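Local coordinates for GTPase activator-like protein (Chaetomium thermophilum, PDB 6SSH), which probably acts as a GTPase activator for a small G protein, this chain being the TSC2-type GAP domain of a longer protein, at residues 4-8 with 99-103; 38-43 with 61-66; 124-128 with 198-204. All blocks are in the same frame, centred on the assembly; numbering follows the deposited sequence. Where two conformers were deposited one is given.

All three contacts reach one mixed sheet at different depths. Contact 1, mostly buried, its centre about 7 Å from that of the chain, docks the turn after helix 93-99 on an inner strand through a salt bridge and a small apolar contact. Contact 2, about 14 Å out, joins an outermost strand to its neighbour by a backbone ladder. Contact 3, about 16 Å out, relies on aromatic packing between Tyr126, just ahead of strand 127-134, and the end of helix 183-201. Contacts 1 and 3 touch, with a probable hydrogen bond from Tyr126 N to Phe103 O (2.9 Å). Contact 2 touches neither, its nearest atoms about 7 Å from contact 1 and about 16 Å from contact 3.

Contact 1 (4-8 with 99-103); sequences KVGVI and IGNDF
Residues 4-8 run as extended strand across the turn 99-103, which leaves helix 93-99 as a type I beta turn closed by Asp102 N to Ile99 O at 3.2 Å. The nearest CA pairs are Val5-Asp102 at 6.0 Å and Gly6-Ile99 at 5.3 Å. Lys4 points toward the turn and extends through a p, t, t, p rotamer, so that its NZ makes a salt bridge with Asp102 OD1 at 3.1 Å. A water accepts from Lys4 NZ (3.1 Å) and Phe103 N (3.2 Å). Val5 faces away, toward strand 73-78. At Gly6 the strand backbone comes closest to the turn by CA distance: its CA is 4.0 Å from Ile99 CG2, and a side chain here would collide with that methyl. Asp102, chi1 m, has OD2 hydrogen-bonded to His77 ND1 of the adjoining strand. Strand 2-10 is the middle strand spanned by the beta-alpha-beta crossover from strand 73-78 through helix 93-99 to strand 104-109. Asn101 probably corresponds to the asparagine thumb of Rap GAP relatives; it is exposed, with ND2 hydrogen-bonded to Arg97 O. Val7 turns away onto helix 28-37, whereas Ile8 (m, t) points back and sets its CD1 3.9 Å from Ile99 CD1, Ile99 having chi1 p.

Contact 2 (38-43 with 61-66); sequences GALTRL and GQYTYC. With EDO (1,2-ethanediol), chain B; EDO (1,2-ethanediol), chain E.
Strands 39-42 and 63-66 run antiparallel at 136°, their axes 4.5 Å apart at closest approach. In the register-fixing hydrogen-bonded pairs Ala39-Cys66 and Thr41-Thr64, Ala39 N to Cys66 O and Thr41 N to Thr64 O are both 2.8 Å, the return bonds Cys66 N to Ala39 O and Thr64 N to Thr41 O both 3.0 Å. Leu40-Tyr65 and Arg42-Tyr63 are non-hydrogen-bonded pairs. Gln62 O accepts from Leu43 N and Arg42 NH1, both at 2.9 Å; Arg42 also salt-bridges Asp58.
Apolar packing gathers on the face of Leu40, Arg42, Tyr63 and Tyr65. Leu40 (t, p) makes CH-pi contacts through CD2 to the Tyr63 ring centroid (4.3 Å) and CD1 to that of Tyr65 (4.0 Å); Arg42 CD covers the opposite face of Tyr63, 3.5 Å from its CZ.
The ethanediol of chain B, probably from crystallisation, accepts from Gln62 N at O1 (2.9 Å) and Tyr63 N at O2 (3.1 Å).
This is one antiparallel edge of the domain's mixed sheet, outermost strand 39-42 following helix 28-37.

Contact 3 (124-128 with 198-204); sequences FNYVY and SLVWANR
In this alpha/beta GAP domain, built on a mixed beta sheet, the C-terminal end of helix 183-201 packs beside the start of strand 127-134. Tyr126, the loop residue just before that strand, supplies about half of the buried surface and nearly all of that from segment 124-128. The nearest CA atoms, those of Tyr126 and Ser198, are 7.0 Å apart. Tyr126 has phi/psi near -98/-34, a kink between the extended Asn125 and Val127, and with chi1 m its side chain points toward the helix.
Trp201 also points toward its partner, with chi1 at -146°, between the standard wells. Its indole edge meets the Tyr126 ring face in a T-shaped stack: the Tyr126 ring and the Trp201 six-membered ring have centroids 5.1 Å apart and planes at 73°, with Trp201 CZ3 3.9 Å from Tyr126 CD1. Phe103 stacks on the other side of Tyr126, which is thereby held between two aromatic side chains. Phe166 meets Trp201 edge-to-face.
Ser198 sits at the ring edge, its OG 3.6 Å from Tyr126 CD2; that hydroxyl is hydrogen-bonded to Ala194 O within the helix. Ala202 adds its CB 3.7 Å from Tyr126 OH.
A type I turn from Trp201 to Arg204 closes through Arg204 N to Trp201 O at 2.9 Å. Arg204 NH1 donates to the same Trp201 O at 3.1 Å, and a water bridges Tyr126 OH (2.8 Å) and Arg204 NH2 (3.3 Å).

Contact 1 (4-8 with 99-103)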
ATOM      1  N   LYS A   4       7.108  -6.596  -4.414  1.00 12.16           N
ATOM      2  CA  LYS A   4       6.799  -5.181  -4.478  0.55 10.97           C
ATOM      3  C   LYS A   4       5.311  -4.975  -4.240  1.00 12.74           C
ATOM      4  O   LYS A   4       4.454  -5.630  -4.895  1.00 15.47           O
ATOM      5  CB  LYS A   4       7.309  -4.545  -5.801  0.55 11.93           C
ATOM      6  CG  LYS A   4       6.766  -5.152  -7.096  0.55 11.92           C
ATOM      7  CD  LYS A   4       7.547  -4.617  -8.322  0.55 13.25           C
ATOM      8  CE  LYS A   4       7.138  -5.278  -9.616  0.55 15.77           C
ATOM      9  NZ  LYS A   4       5.804  -4.830 -10.059  0.55 17.71           N
ATOM     10  N   VAL A   5       4.988  -4.084  -3.318  1.00 10.60           N
ATOM     11  CA  VAL A   5       3.643  -3.900  -2.885  1.00  9.38           C
ATOM     12  C   VAL A   5       3.324  -2.412  -2.773  1.00  9.00           C
ATOM     13  O   VAL A   5       4.047  -1.677  -2.102  1.00  9.71           O
ATOM     14  CB  VAL A   5       3.421  -4.610  -1.537  1.00 10.64           C
ATOM     15  CG1 VAL A   5       2.033  -4.348  -0.997  1.00 10.67           C
ATOM     16  CG2 VAL A   5       3.649  -6.135  -1.615  1.00 12.29           C
ATOM     17  N   GLY A   6       2.250  -1.954  -3.384  1.00  8.92           N
ATOM     18  CA  GLY A   6       1.886  -0.566  -3.282  1.00  9.11           C
ATOM     19  C   GLY A   6       1.259  -0.198  -1.966  1.00  8.69           C
ATOM     20  O   GLY A   6       0.684  -1.096  -1.258  1.00  9.23           O
ATOM     21  N   VAL A   7       1.330   1.048  -1.557  1.00  8.52           N
ATOM     22  CA  VAL A   7       0.643   1.548  -0.394  1.00  8.81           C
ATOM     23  C   VAL A   7       0.094   2.892  -0.770  1.00 10.02           C
ATOM     24  O   VAL A   7       0.863   3.819  -1.132  1.00  9.55           O
ATOM     25  CB  VAL A   7       1.533   1.723   0.853  1.00  9.22           C
ATOM     26  CG1 VAL A   7       0.690   2.171   2.024  1.00 11.47           C
ATOM     27  CG2 VAL A   7       2.297   0.433   1.161  1.00 10.51           C
ATOM     28  N   ILE A   8      -1.215   3.020  -0.724  1.00  9.94           N
ATOM     29  CA  ILE A   8      -1.930   4.190  -1.249  1.00  9.34           C
ATOM     30  C   ILE A   8      -2.840   4.813  -0.217  1.00 11.61           C
ATOM     31  O   ILE A   8      -3.772   4.125   0.258  1.00 11.72           O
ATOM     32  CB  ILE A   8      -2.795   3.812  -2.452  1.00 10.21           C
ATOM     33  CG1 ILE A   8      -1.979   3.074  -3.534  1.00 11.82           C
ATOM     34  CG2 ILE A   8      -3.458   5.059  -3.035  1.00 13.05           C
ATOM     35  CD1 ILE A   8      -2.831   2.326  -4.562  1.00 15.03           C
ATOM     36  N   ILE A  99       2.233   1.495  -8.856  1.00  9.83           N
ATOM     37  CA  ILE A  99       1.071   0.766  -8.317  1.00 10.63           C
ATOM     38  C   ILE A  99       0.288   0.079  -9.419  1.00 10.15           C
ATOM     39  O   ILE A  99      -0.253  -1.015  -9.153  1.00 10.79           O
ATOM     40  CB  ILE A  99       0.216   1.644  -7.385  1.00 15.31           C
ATOM     41  CG1 ILE A  99      -0.395   2.754  -8.203  1.00 20.54           C
ATOM     42  CG2 ILE A  99       1.072   2.119  -6.161  1.00 13.47           C
ATOM     43  CD1 ILE A  99      -1.832   2.618  -8.337  1.00 30.35           C
ATOM     44  N   GLY A 100       0.277   0.568 -10.630  1.00 10.05           N
ATOM     45  CA  GLY A 100      -0.437  -0.087 -11.718  1.00  9.89           C
ATOM     46  C   GLY A 100       0.228  -1.342 -12.195  1.00 10.85           C
ATOM     47  O   GLY A 100      -0.409  -2.173 -12.848  1.00 14.89           O
ATOM     48  N   ASN A 101       1.492  -1.543 -11.819  1.00 11.18           N
ATOM     49  CA  ASN A 101       2.246  -2.744 -12.181  1.00 12.28           C
ATOM     50  C   ASN A 101       2.477  -3.661 -10.981  1.00 13.07           C
ATOM     51  O   ASN A 101       3.235  -4.608 -11.116  1.00 13.82           O
ATOM     52  CB  ASN A 101       3.550  -2.351 -12.878  1.00 13.92           C
ATOM     53  CG  ASN A 101       3.283  -1.949 -14.290  1.00 14.71           C
ATOM     54  OD1 ASN A 101       2.865  -2.746 -15.136  1.00 17.18           O
ATOM     55  ND2 ASN A 101       3.446  -0.652 -14.549  1.00 14.56           N
ATOM     56  N   ASP A 102       1.852  -3.336  -9.847  1.00 11.21           N
ATOM     57  CA  ASP A 102       1.951  -4.170  -8.637  1.00 10.80           C
ATOM     58  C   ASP A 102       0.718  -5.016  -8.538  1.00 12.70           C
ATOM     59  O   ASP A 102      -0.413  -4.533  -8.544  1.00 13.22           O
ATOM     60  CB  ASP A 102       2.060  -3.281  -7.440  1.00 11.23           C
ATOM     61  CG  ASP A 102       3.399  -2.530  -7.343  1.00  9.97           C
ATOM     62  OD1 ASP A 102       4.369  -2.963  -7.975  1.00 11.25           O
ATOM     63  OD2 ASP A 102       3.432  -1.543  -6.564  1.00 10.86           O
ATOM     64  N   PHE A 103       0.923  -6.317  -8.387  1.00 12.45           N
ATOM     65  CA  PHE A 103      -0.207  -7.238  -8.266  1.00 12.96           C
ATOM     66  C   PHE A 103      -1.018  -6.902  -7.012  1.00 10.71           C
ATOM     67  O   PHE A 103      -2.242  -7.064  -7.000  1.00 11.73           O
ATOM     68  CB  PHE A 103       0.287  -8.693  -8.235  1.00 14.33           C
ATOM     69  CG  PHE A 103       0.914  -9.184  -9.533  1.00 15.78           C
ATOM     70  CD1 PHE A 103       0.446  -8.778 -10.771  1.00 24.10           C
ATOM     71  CD2 PHE A 103       1.980 -10.097  -9.476  1.00 17.67           C
ATOM     72  CE1 PHE A 103       1.048  -9.286 -11.967  1.00 28.29           C
ATOM     73  CE2 PHE A 103       2.542 -10.639 -10.633  1.00 19.15           C
ATOM     74  CZ  PHE A 103       2.099 -10.200 -11.877  1.00 26.35           C
TER
HETATM   75  O   HOH W   1       4.076  -6.835  -8.493  1.00 27.22           O

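Contact 2 (38-43 with 61-66)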
ATOM      1  N   GLY A  38       7.645  -1.306   7.544  1.00 13.78           N
ATOM      2  CA  GLY A  38       8.995  -1.524   7.106  1.00 13.43           C
ATOM      3  C   GLY A  38       9.925  -0.452   7.637  1.00 14.48           C
ATOM      4  O   GLY A  38       9.494   0.454   8.364  1.00 15.34           O
ATOM      5  N   ALA A  39      11.201  -0.594   7.328  1.00 13.79           N
ATOM      6  CA  ALA A  39      12.192   0.418   7.724  1.00 14.13           C
ATOM      7  C   ALA A  39      12.315   1.493   6.656  1.00 13.10           C
ATOM      8  O   ALA A  39      12.341   1.208   5.469  1.00 12.72           O
ATOM      9  CB  ALA A  39      13.504  -0.186   7.931  1.00 17.20           C
ATOM     10  N   LEU A  40      12.471   2.720   7.123  1.00 14.32           N
ATOM     11  CA  LEU A  40      12.723   3.843   6.206  1.00 13.50           C
ATOM     12  C   LEU A  40      14.111   3.674   5.575  1.00 13.51           C
ATOM     13  O   LEU A  40      15.105   3.469   6.292  1.00 14.89           O
ATOM     14  CB  LEU A  40      12.659   5.123   7.022  1.00 16.06           C
ATOM     15  CG  LEU A  40      12.667   6.374   6.137  1.00 15.48           C
ATOM     16  CD1 LEU A  40      11.378   6.635   5.471  1.00 15.25           C
ATOM     17  CD2 LEU A  40      13.130   7.609   6.952  1.00 19.43           C
ATOM     18  N   THR A  41      14.154   3.713   4.255  1.00 11.18           N
ATOM     19  CA  THR A  41      15.349   3.355   3.514  0.74 11.71           C
ATOM     20  C   THR A  41      15.614   4.394   2.421  1.00 11.53           C
ATOM     21  O   THR A  41      14.692   4.745   1.670  1.00 10.82           O
ATOM     22  CB  THR A  41      15.178   1.958   2.944  0.74 13.73           C
ATOM     23  OG1 THR A  41      14.871   1.073   4.034  0.74 13.39           O
ATOM     24  CG2 THR A  41      16.444   1.439   2.316  0.74 15.80           C
ATOM     25  N   ARG A  42      16.847   4.901   2.366  1.00 11.16           N
ATOM     26  CA  ARG A  42      17.243   5.897   1.376  1.00 10.11           C
ATOM     27  C   ARG A  42      17.370   5.254  -0.004  1.00 10.94           C
ATOM     28  O   ARG A  42      17.989   4.203  -0.163  1.00 14.11           O
ATOM     29  CB  ARG A  42      18.585   6.524   1.809  1.00 11.75           C
ATOM     30  CG  ARG A  42      19.031   7.702   0.941  1.00 11.00           C
ATOM     31  CD  ARG A  42      18.248   9.015   1.272  1.00 11.26           C
ATOM     32  NE  ARG A  42      18.726  10.143   0.459  1.00 11.89           N
ATOM     33  CZ  ARG A  42      18.391  10.287  -0.839  1.00 10.64           C
ATOM     34  NH1 ARG A  42      17.531   9.477  -1.486  1.00 10.33           N
ATOM     35  NH2 ARG A  42      18.939  11.322  -1.492  1.00 11.79           N
ATOM     36  N   LEU A  43      16.806   5.910  -1.020  1.00 10.40           N
ATOM     37  CA  LEU A  43      16.806   5.333  -2.374  1.00 10.63           C
ATOM     38  C   LEU A  43      18.028   5.694  -3.245  1.00 11.31           C
ATOM     39  O   LEU A  43      18.468   4.866  -4.034  1.00 12.25           O
ATOM     40  CB  LEU A  43      15.534   5.728  -3.117  1.00 10.53           C
ATOM     41  CG  LEU A  43      14.295   4.970  -2.600  1.00  9.93           C
ATOM     42  CD1 LEU A  43      13.063   5.619  -3.145  1.00 10.51           C
ATOM     43  CD2 LEU A  43      14.374   3.491  -3.058  1.00 12.38           C
ATOM     44  N   GLY A  61      11.129   9.954  -5.007  1.00  9.48           N
ATOM     45  CA  GLY A  61      11.259  10.309  -3.614  1.00 10.88           C
ATOM     46  C   GLY A  61      12.614   9.907  -3.066  1.00 10.00           C
ATOM     47  O   GLY A  61      13.265   9.042  -3.627  1.00 10.18           O
ATOM     48  N   GLN A  62      12.974  10.507  -1.951  1.00 10.11           N
ATOM     49  CA  GLN A  62      14.224  10.194  -1.277  1.00  9.41           C
ATOM     50  C   GLN A  62      14.186   8.890  -0.496  1.00 10.21           C
ATOM     51  O   GLN A  62      15.226   8.225  -0.342  1.00 10.74           O
ATOM     52  CB  GLN A  62      14.685  11.349  -0.390  1.00 11.05           C
ATOM     53  CG  GLN A  62      14.973  12.616  -1.172  1.00 12.21           C
ATOM     54  CD  GLN A  62      15.277  13.748  -0.265  1.00 17.59           C
ATOM     55  OE1 GLN A  62      15.458  13.574   0.948  1.00 22.37           O
ATOM     56  NE2 GLN A  62      15.320  14.949  -0.824  1.00 23.03           N
ATOM     57  N   TYR A  63      13.024   8.491  -0.017  1.00 10.17           N
ATOM     58  CA  TYR A  63      12.865   7.335   0.883  1.00  9.74           C
ATOM     59  C   TYR A  63      11.703   6.445   0.507  1.00 10.75           C
ATOM     60  O   TYR A  63      10.712   6.910  -0.002  1.00  9.86           O
ATOM     61  CB  TYR A  63      12.672   7.797   2.317  1.00  9.64           C
ATOM     62  CG  TYR A  63      13.857   8.481   2.896  1.00 10.42           C
ATOM     63  CD1 TYR A  63      13.974   9.883   2.844  1.00 11.40           C
ATOM     64  CD2 TYR A  63      14.904   7.773   3.493  1.00 10.35           C
ATOM     65  CE1 TYR A  63      15.099  10.547   3.323  1.00 12.55           C
ATOM     66  CE2 TYR A  63      16.019   8.436   4.010  1.00 12.26           C
ATOM     67  CZ  TYR A  63      16.113   9.798   3.905  1.00 12.00           C
ATOM     68  OH  TYR A  63      17.197  10.460   4.418  1.00 13.54           O
ATOM     69  N   THR A  64      11.835   5.153   0.800  1.00 10.37           N
ATOM     70  CA  THR A  64      10.683   4.263   0.866  1.00  9.40           C
ATOM     71  C   THR A  64      10.779   3.452   2.163  1.00  9.37           C
ATOM     72  O   THR A  64      11.648   3.717   2.989  1.00 10.51           O
ATOM     73  CB  THR A  64      10.588   3.428  -0.380  1.00  9.52           C
ATOM     74  OG1 THR A  64       9.254   2.891  -0.348  1.00 11.24           O
ATOM     75  CG2 THR A  64      11.610   2.358  -0.466  1.00 11.81           C
ATOM     76  N   TYR A  65       9.839   2.548   2.327  1.00  9.36           N
ATOM     77  CA  TYR A  65       9.825   1.616   3.421  1.00  9.83           C
ATOM     78  C   TYR A  65      10.059   0.212   2.858  1.00 11.26           C
ATOM     79  O   TYR A  65       9.494  -0.153   1.824  1.00 11.11           O
ATOM     80  CB  TYR A  65       8.473   1.688   4.184  1.00 11.50           C
ATOM     81  CG  TYR A  65       8.313   2.972   4.957  1.00 10.43           C
ATOM     82  CD1 TYR A  65       7.785   4.105   4.342  1.00 11.36           C
ATOM     83  CD2 TYR A  65       8.752   3.090   6.271  1.00 11.52           C
ATOM     84  CE1 TYR A  65       7.705   5.281   5.026  1.00 11.90           C
ATOM     85  CE2 TYR A  65       8.653   4.246   6.972  1.00 13.52           C
ATOM     86  CZ  TYR A  65       8.105   5.352   6.336  1.00 12.64           C
ATOM     87  OH  TYR A  65       8.007   6.525   7.064  1.00 16.19           O
ATOM     88  N   CYS A  66      10.875  -0.566   3.585  1.00 11.49           N
ATOM     89  CA  CYS A  66      11.273  -1.894   3.114  1.00 12.48           C
ATOM     90  C   CYS A  66      11.267  -2.890   4.266  1.00 13.37           C
ATOM     91  O   CYS A  66      11.611  -2.568   5.387  1.00 13.89           O
ATOM     92  CB  CYS A  66      12.692  -1.859   2.511  1.00 11.42           C
ATOM     93  SG  CYS A  66      12.866  -0.750   1.118  1.00 14.70           S
TER
HETATM   94  C1  EDO B 301      10.231  12.535  -0.230  1.00 16.72           C
HETATM   95  O1  EDO B 301      11.484  12.733  -0.938  1.00 17.28           O
HETATM   96  C2  EDO B 301      10.280  11.290   0.644  1.00 15.65           C
HETATM   97  O2  EDO B 301      10.431  10.111  -0.122  1.00 12.27           O
HETATM   98  C1  EDO E 304       8.794  10.203   6.154  1.00 36.58           C
HETATM   99  O1  EDO E 304       7.833   9.181   5.768  1.00 31.32           O
HETATM  100  C2  EDO E 304      10.186  10.198   5.484  1.00 30.76           C
HETATM  101  O2  EDO E 304      10.150  10.385   4.059  1.00 21.09           O

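Contact 3 (124-128 with 198-204)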
ATOM      1  N   PHE A 124      -3.173  -5.384 -14.093  1.00 18.39           N
ATOM      2  CA  PHE A 124      -2.218  -6.112 -13.225  1.00 18.96           C
ATOM      3  C   PHE A 124      -2.552  -6.016 -11.747  1.00 20.30           C
ATOM      4  O   PHE A 124      -1.953  -6.729 -10.917  1.00 25.98           O
ATOM      5  CB  PHE A 124      -0.817  -5.669 -13.511  1.00 21.30           C
ATOM      6  CG  PHE A 124      -0.438  -5.793 -14.961  1.00 27.85           C
ATOM      7  CD1 PHE A 124      -0.108  -4.667 -15.707  1.00 28.72           C
ATOM      8  CD2 PHE A 124      -0.497  -7.028 -15.606  1.00 28.59           C
ATOM      9  CE1 PHE A 124       0.206  -4.764 -17.045  1.00 31.80           C
ATOM     10  CE2 PHE A 124      -0.175  -7.130 -16.975  1.00 31.62           C
ATOM     11  CZ  PHE A 124       0.168  -5.986 -17.686  1.00 34.23           C
ATOM     12  N   ASN A 125      -3.603  -5.307 -11.394  1.00 15.68           N
ATOM     13  CA  ASN A 125      -3.955  -5.213  -9.992  1.00 15.19           C
ATOM     14  C   ASN A 125      -4.896  -6.350  -9.654  1.00 16.40           C
ATOM     15  O   ASN A 125      -6.037  -6.378 -10.099  1.00 18.16           O
ATOM     16  CB  ASN A 125      -4.613  -3.911  -9.623  1.00 15.54           C
ATOM     17  CG  ASN A 125      -3.650  -2.702  -9.518  1.00 13.86           C
ATOM     18  OD1 ASN A 125      -4.107  -1.649  -9.082  1.00 14.55           O
ATOM     19  ND2 ASN A 125      -2.393  -2.852  -9.831  1.00 12.63           N
ATOM     20  N   TYR A 126      -4.417  -7.324  -8.915  1.00 12.86           N
ATOM     21  CA  TYR A 126      -5.206  -8.493  -8.590  1.00 12.89           C
ATOM     22  C   TYR A 126      -5.843  -8.381  -7.222  1.00 11.87           C
ATOM     23  O   TYR A 126      -6.934  -8.931  -7.071  1.00 13.50           O
ATOM     24  CB  TYR A 126      -4.321  -9.733  -8.559  1.00 13.36           C
ATOM     25  CG  TYR A 126      -3.637 -10.061  -9.865  1.00 14.43           C
ATOM     26  CD1 TYR A 126      -4.114  -9.599 -11.078  1.00 15.78           C
ATOM     27  CD2 TYR A 126      -2.535 -10.895  -9.870  1.00 18.00           C
ATOM     28  CE1 TYR A 126      -3.450  -9.943 -12.267  1.00 16.26           C
ATOM     29  CE2 TYR A 126      -1.851 -11.209 -11.043  1.00 20.43           C
ATOM     30  CZ  TYR A 126      -2.318 -10.737 -12.225  1.00 20.45           C
ATOM     31  OH  TYR A 126      -1.651 -11.092 -13.396  1.00 25.81           O
ATOM     32  N   VAL A 127      -5.206  -7.755  -6.251  1.00 12.21           N
ATOM     33  CA  VAL A 127      -5.627  -7.739  -4.849  1.00 14.20           C
ATOM     34  C   VAL A 127      -5.432  -6.372  -4.259  1.00 13.01           C
ATOM     35  O   VAL A 127      -4.336  -5.785  -4.437  1.00 12.22           O
ATOM     36  CB  VAL A 127      -4.741  -8.732  -3.995  1.00 13.63           C
ATOM     37  CG1 VAL A 127      -5.183  -8.714  -2.509  1.00 15.72           C
ATOM     38  CG2 VAL A 127      -4.832 -10.166  -4.552  1.00 17.19           C
ATOM     39  N   TYR A 128      -6.431  -5.886  -3.526  1.00 12.33           N
ATOM     40  CA  TYR A 128      -6.328  -4.711  -2.671  1.00 11.87           C
ATOM     41  C   TYR A 128      -6.567  -5.157  -1.225  1.00 13.07           C
ATOM     42  O   TYR A 128      -7.543  -5.869  -0.918  1.00 13.21           O
ATOM     43  CB  TYR A 128      -7.344  -3.623  -3.038  1.00 14.06           C
ATOM     44  CG  TYR A 128      -7.144  -3.081  -4.435  1.00 12.08           C
ATOM     45  CD1 TYR A 128      -8.013  -3.440  -5.453  1.00 13.89           C
ATOM     46  CD2 TYR A 128      -6.031  -2.285  -4.731  1.00 13.39           C
ATOM     47  CE1 TYR A 128      -7.864  -2.979  -6.715  1.00 17.03           C
ATOM     48  CE2 TYR A 128      -5.861  -1.824  -6.024  1.00 11.93           C
ATOM     49  CZ  TYR A 128      -6.751  -2.200  -6.987  1.00 14.24           C
ATOM     50  OH  TYR A 128      -6.625  -1.764  -8.329  1.00 17.40           O
ATOM     51  N   SER A 198      -0.364 -14.236  -6.311  1.00 13.03           N
ATOM     52  CA  SER A 198      -0.384 -13.456  -7.552  1.00 12.89           C
ATOM     53  C   SER A 198       0.632 -13.936  -8.552  1.00 15.49           C
ATOM     54  O   SER A 198       0.332 -13.984  -9.726  1.00 15.83           O
ATOM     55  CB  SER A 198      -0.139 -12.004  -7.261  1.00 12.72           C
ATOM     56  OG  SER A 198      -1.245 -11.403  -6.590  1.00 13.96           O
ATOM     57  N   LEU A 199       1.790 -14.376  -8.076  1.00 13.36           N
ATOM     58  CA  LEU A 199       2.773 -14.890  -9.013  1.00 16.93           C
ATOM     59  C   LEU A 199       2.305 -16.103  -9.730  1.00 17.01           C
ATOM     60  O   LEU A 199       2.585 -16.316 -10.901  1.00 18.71           O
ATOM     61  CB  LEU A 199       4.095 -15.134  -8.299  1.00 18.62           C
ATOM     62  CG  LEU A 199       4.791 -13.867  -7.849  1.00 22.80           C
ATOM     63  CD1 LEU A 199       5.919 -14.218  -6.879  1.00 26.74           C
ATOM     64  CD2 LEU A 199       5.328 -13.086  -9.038  1.00 24.07           C
ATOM     65  N   VAL A 200       1.572 -16.992  -9.048  1.00 15.68           N
ATOM     66  CA  VAL A 200       0.979 -18.140  -9.707  1.00 16.96           C
ATOM     67  C   VAL A 200      -0.160 -17.725 -10.615  1.00 17.18           C
ATOM     68  O   VAL A 200      -0.271 -18.191 -11.764  1.00 18.48           O
ATOM     69  CB  VAL A 200       0.467 -19.182  -8.670  1.00 17.49           C
ATOM     70  CG1 VAL A 200      -0.355 -20.295  -9.337  1.00 18.89           C
ATOM     71  CG2 VAL A 200       1.659 -19.707  -7.902  1.00 18.77           C
ATOM     72  N   TRP A 201      -0.996 -16.838 -10.112  1.00 17.33           N
ATOM     73  CA  TRP A 201      -2.181 -16.447 -10.859  0.51 20.68           C
ATOM     74  C   TRP A 201      -1.793 -15.716 -12.174  1.00 21.94           C
ATOM     75  O   TRP A 201      -2.518 -15.830 -13.176  1.00 24.88           O
ATOM     76  CB  TRP A 201      -3.084 -15.616  -9.924  0.51 21.29           C
ATOM     77  CG  TRP A 201      -4.581 -15.755 -10.125  0.51 19.31           C
ATOM     78  CD1 TRP A 201      -5.359 -16.819  -9.819  0.51 18.96           C
ATOM     79  CD2 TRP A 201      -5.472 -14.742 -10.634  0.51 18.78           C
ATOM     80  NE1 TRP A 201      -6.680 -16.553 -10.137  0.51 20.75           N
ATOM     81  CE2 TRP A 201      -6.771 -15.280 -10.625  0.51 21.68           C
ATOM     82  CE3 TRP A 201      -5.293 -13.429 -11.093  0.51 19.04           C
ATOM     83  CZ2 TRP A 201      -7.877 -14.562 -11.075  0.51 23.93           C
ATOM     84  CZ3 TRP A 201      -6.387 -12.726 -11.538  0.51 19.68           C
ATOM     85  CH2 TRP A 201      -7.669 -13.288 -11.514  0.51 21.81           C
ATOM     86  N   ALA A 202      -0.664 -15.061 -12.194  1.00 19.34           N
ATOM     87  CA  ALA A 202      -0.188 -14.334 -13.397  1.00 22.49           C
ATOM     88  C   ALA A 202      -0.031 -15.320 -14.579  1.00 27.99           C
ATOM     89  O   ALA A 202       0.011 -14.888 -15.744  1.00 31.49           O
ATOM     90  CB  ALA A 202       1.094 -13.597 -13.121  1.00 22.99           C
ATOM     91  N   ASN A 203       0.001 -16.625 -14.311  1.00 26.40           N
ATOM     92  CA  ASN A 203       0.115 -17.650 -15.377  1.00 28.17           C
ATOM     93  C   ASN A 203      -1.202 -18.181 -15.925  1.00 31.34           C
ATOM     94  O   ASN A 203      -1.222 -19.009 -16.869  1.00 34.69           O
ATOM     95  CB  ASN A 203       0.870 -18.878 -14.846  1.00 31.90           C
ATOM     96  CG  ASN A 203       2.244 -18.559 -14.400  1.00 38.50           C
ATOM     97  OD1 ASN A 203       3.041 -18.033 -15.170  1.00 47.69           O
ATOM     98  ND2 ASN A 203       2.552 -18.863 -13.145  1.00 36.24           N
ATOM     99  N   ARG A 204      -2.320 -17.790 -15.336  1.00 34.97           N
ATOM    100  CA  ARG A 204      -3.601 -18.383 -15.706  1.00 38.06           C
ATOM    101  C   ARG A 204      -3.846 -18.249 -17.217  1.00 44.79           C
ATOM    102  O   ARG A 204      -3.356 -17.300 -17.847  1.00 42.50           O
ATOM    103  CB  ARG A 204      -4.735 -17.713 -14.926  1.00 41.03           C
ATOM    104  CG  ARG A 204      -5.029 -16.298 -15.431  1.00 40.72           C
ATOM    105  CD  ARG A 204      -5.727 -15.447 -14.398  1.00 41.27           C
ATOM    106  NE  ARG A 204      -5.904 -14.036 -14.819  1.00 42.32           N
ATOM    107  CZ  ARG A 204      -4.918 -13.153 -15.027  1.00 44.83           C
ATOM    108  NH1 ARG A 204      -3.651 -13.499 -14.880  1.00 43.36           N
ATOM    109  NH2 ARG A 204      -5.202 -11.901 -15.382  1.00 47.24           N
TER
HETATM  110  O   HOH W   2      -2.629  -9.938 -15.710  1.00 33.83           O